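Local coordinates for protein lactate dehydrogenase, adjacent gene encodes predicted malate dehydrogenase (Cryptosporidium parvum, PDB 4ND2) that probably catalyses the NAD-dependent interconversion of (S)-lactate and pyruvate, and binds pyruvate together with a dinucleotide cofactor analogue, at residues S103-V108 with S129-V134. Sequence-based numbering, arbitrary orientation.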
ATOM      1  N   SER A 103      10.008  35.202  -8.663  1.00 24.76           N
ATOM      2  CA  SER A 103       8.557  35.260  -8.828  1.00 24.87           C
ATOM      3  C   SER A 103       7.849  34.232  -7.941  1.00 24.77           C
ATOM      4  O   SER A 103       6.859  34.553  -7.284  1.00 24.79           O
ATOM      5  CB  SER A 103       8.180  35.045 -10.297  1.00 25.10           C
ATOM      6  OG  SER A 103       6.783  35.157 -10.492  1.00 25.51           O
ATOM      7  N   VAL A 104       8.366  33.005  -7.908  1.00 24.42           N
ATOM      8  CA  VAL A 104       7.781  31.953  -7.068  1.00 24.30           C
ATOM      9  C   VAL A 104       7.810  32.358  -5.594  1.00 24.42           C
ATOM     10  O   VAL A 104       6.849  32.123  -4.861  1.00 23.97           O
ATOM     11  CB  VAL A 104       8.497  30.592  -7.248  1.00 23.90           C
ATOM     12  CG1 VAL A 104       7.914  29.545  -6.306  1.00 23.93           C
ATOM     13  CG2 VAL A 104       8.386  30.107  -8.687  1.00 24.02           C
ATOM     14  N   ALA A 105       8.911  32.972  -5.171  1.00 24.98           N
ATOM     15  CA  ALA A 105       9.068  33.431  -3.790  1.00 25.74           C
ATOM     16  C   ALA A 105       8.001  34.446  -3.389  1.00 26.39           C
ATOM     17  O   ALA A 105       7.523  34.426  -2.257  1.00 25.93           O
ATOM     18  CB  ALA A 105      10.452  34.021  -3.586  1.00 25.72           C
ATOM     19  N   GLU A 106       7.630  35.329  -4.316  1.00 27.54           N
ATOM     20  CA  GLU A 106       6.579  36.312  -4.054  1.00 28.65           C
ATOM     21  C   GLU A 106       5.215  35.644  -3.890  1.00 27.95           C
ATOM     22  O   GLU A 106       4.426  36.048  -3.039  1.00 28.26           O
ATOM     23  CB  GLU A 106       6.523  37.372  -5.164  1.00 29.95           C
ATOM     24  CG  GLU A 106       7.758  38.265  -5.238  1.00 31.50           C
ATOM     25  CD  GLU A 106       8.055  38.995  -3.938  1.00 32.96           C
ATOM     26  OE1 GLU A 106       7.103  39.388  -3.229  1.00 35.05           O
ATOM     27  OE2 GLU A 106       9.250  39.181  -3.621  1.00 34.99           O
ATOM     28  N   GLY A 107       4.943  34.623  -4.699  1.00 27.35           N
ATOM     29  CA  GLY A 107       3.705  33.855  -4.575  1.00 27.18           C
ATOM     30  C   GLY A 107       3.595  33.131  -3.243  1.00 27.28           C
ATOM     31  O   GLY A 107       2.570  33.219  -2.563  1.00 26.98           O
ATOM     32  N   VAL A 108       4.660  32.425  -2.869  1.00 27.26           N
ATOM     33  CA  VAL A 108       4.696  31.666  -1.616  1.00 27.58           C
ATOM     34  C   VAL A 108       4.609  32.598  -0.406  1.00 28.36           C
ATOM     35  O   VAL A 108       3.853  32.338   0.529  1.00 27.80           O
ATOM     36  CB  VAL A 108       5.972  30.796  -1.517  1.00 27.34           C
ATOM     37  CG1 VAL A 108       6.119  30.187  -0.126  1.00 27.18           C
ATOM     38  CG2 VAL A 108       5.951  29.706  -2.578  1.00 27.25           C
ATOM     39  N   SER A 129      19.324  28.175  -1.868  1.00 22.89           N
ATOM     40  CA  SER A 129      19.859  29.319  -1.135  1.00 23.49           C
ATOM     41  C   SER A 129      19.228  30.619  -1.625  1.00 23.43           C
ATOM     42  O   SER A 129      18.831  31.467  -0.825  1.00 23.69           O
ATOM     43  CB  SER A 129      21.379  29.389  -1.305  1.00 23.82           C
ATOM     44  OG  SER A 129      21.931  30.416  -0.504  1.00 24.94           O
ATOM     45  N   HIS A 130      19.135  30.760  -2.943  1.00 23.92           N
ATOM     46  CA  HIS A 130      18.508  31.925  -3.552  1.00 24.28           C
ATOM     47  C   HIS A 130      17.055  32.076  -3.109  1.00 24.32           C
ATOM     48  O   HIS A 130      16.639  33.167  -2.721  1.00 24.36           O
ATOM     49  CB  HIS A 130      18.586  31.841  -5.078  1.00 24.65           C
ATOM     50  CG  HIS A 130      18.056  33.057  -5.771  1.00 25.14           C
ATOM     51  ND1 HIS A 130      18.658  34.292  -5.666  1.00 25.69           N
ATOM     52  CD2 HIS A 130      16.975  33.230  -6.567  1.00 25.38           C
ATOM     53  CE1 HIS A 130      17.973  35.174  -6.371  1.00 25.82           C
ATOM     54  NE2 HIS A 130      16.946  34.555  -6.928  1.00 25.81           N
ATOM     55  N   PHE A 131      16.290  30.985  -3.151  1.00 24.41           N
ATOM     56  CA  PHE A 131      14.882  31.035  -2.750  1.00 24.11           C
ATOM     57  C   PHE A 131      14.703  31.431  -1.287  1.00 24.83           C
ATOM     58  O   PHE A 131      13.815  32.219  -0.962  1.00 24.80           O
ATOM     59  CB  PHE A 131      14.166  29.707  -2.995  1.00 23.77           C
ATOM     60  CG  PHE A 131      12.702  29.763  -2.673  1.00 23.37           C
ATOM     61  CD1 PHE A 131      11.782  30.162  -3.633  1.00 23.27           C
ATOM     62  CD2 PHE A 131      12.246  29.465  -1.396  1.00 23.00           C
ATOM     63  CE1 PHE A 131      10.435  30.239  -3.333  1.00 23.09           C
ATOM     64  CE2 PHE A 131      10.899  29.542  -1.089  1.00 23.10           C
ATOM     65  CZ  PHE A 131       9.991  29.929  -2.060  1.00 23.24           C
ATOM     66  N   GLN A 132      15.527  30.871  -0.408  1.00 25.53           N
ATOM     67  CA  GLN A 132      15.443  31.191   1.014  1.00 26.27           C
ATOM     68  C   GLN A 132      15.721  32.676   1.247  1.00 27.16           C
ATOM     69  O   GLN A 132      15.021  33.328   2.022  1.00 26.90           O
ATOM     70  CB  GLN A 132      16.410  30.325   1.830  1.00 26.56           C
ATOM     71  CG  GLN A 132      16.209  30.410   3.339  1.00 26.65           C
ATOM     72  CD  GLN A 132      16.829  31.649   3.963  1.00 26.92           C
ATOM     73  OE1 GLN A 132      17.868  32.129   3.516  1.00 27.71           O
ATOM     74  NE2 GLN A 132      16.191  32.171   5.002  1.00 27.00           N
ATOM     75  N   LYS A 133      16.735  33.201   0.564  1.00 28.53           N
ATOM     76  CA  LYS A 133      17.118  34.605   0.705  1.00 29.91           C
ATOM     77  C   LYS A 133      15.994  35.546   0.264  1.00 29.48           C
ATOM     78  O   LYS A 133      15.620  36.452   1.007  1.00 29.79           O
ATOM     79  CB  LYS A 133      18.395  34.904  -0.089  1.00 31.56           C
ATOM     80  CG  LYS A 133      19.016  36.256   0.234  1.00 33.50           C
ATOM     81  CD  LYS A 133      20.270  36.514  -0.586  1.00 35.00           C
ATOM     82  CE  LYS A 133      20.863  37.878  -0.262  1.00 36.13           C
ATOM     83  NZ  LYS A 133      22.039  38.203  -1.117  1.00 36.95           N
ATOM     84  N   VAL A 134      15.453  35.321  -0.931  1.00 28.76           N
ATOM     85  CA  VAL A 134      14.438  36.223  -1.494  1.00 28.54           C
ATOM     86  C   VAL A 134      13.049  36.037  -0.868  1.00 28.46           C
ATOM     87  O   VAL A 134      12.298  37.003  -0.744  1.00 28.31           O
ATOM     88  CB  VAL A 134      14.353  36.133  -3.040  1.00 28.44           C
ATOM     89  CG1 VAL A 134      15.711  36.418  -3.664  1.00 28.47           C
ATOM     90  CG2 VAL A 134      13.823  34.782  -3.500  1.00 28.71           C
TER
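F131 reaches across to A105 and carries most of this contact, made by apolar side chains; no hydrogen bond joins 103-108 to 129-134. Its CG stands anti to the backbone N (chi1 -176°), which carries CG toward 103-108, and F131 CE1 comes 3.5 Å from A105 CA, obliquely to the ring. The two valines one turn apart, V104 and V108, both meet this outer end and cross the phenylalanine side chain at about a right angle. V104 CG1 approaches F131 CE1 obliquely at 4.0 Å, whereas V108 CG2 lies near the ring plane, at the edge, 4.1 Å from F131 CZ.

A105 CB also meets the ring, 3.8 Å from F131 CE1, and adds the one pair without F131: V134 CG2 at 3.5 Å, tighter than usual for two carbons. The segment axes approach to 9.3 Å, crossing at -47°.

Within the Rossmann-type NAD-binding domain, the contact joins helices 94-111 and 124-135, which flank strand 116-119 in sequence. The V104 side chain lies about 5 Å from the bound 3-acetylpyridine adenine dinucleotide. Just outside the contact, H130 NE2 hydrogen-bonds D102 OD2, a further tie between the helices, while V104 and F131 rest on I78 and V108 on V76, both of parallel-sheet strand 75-78.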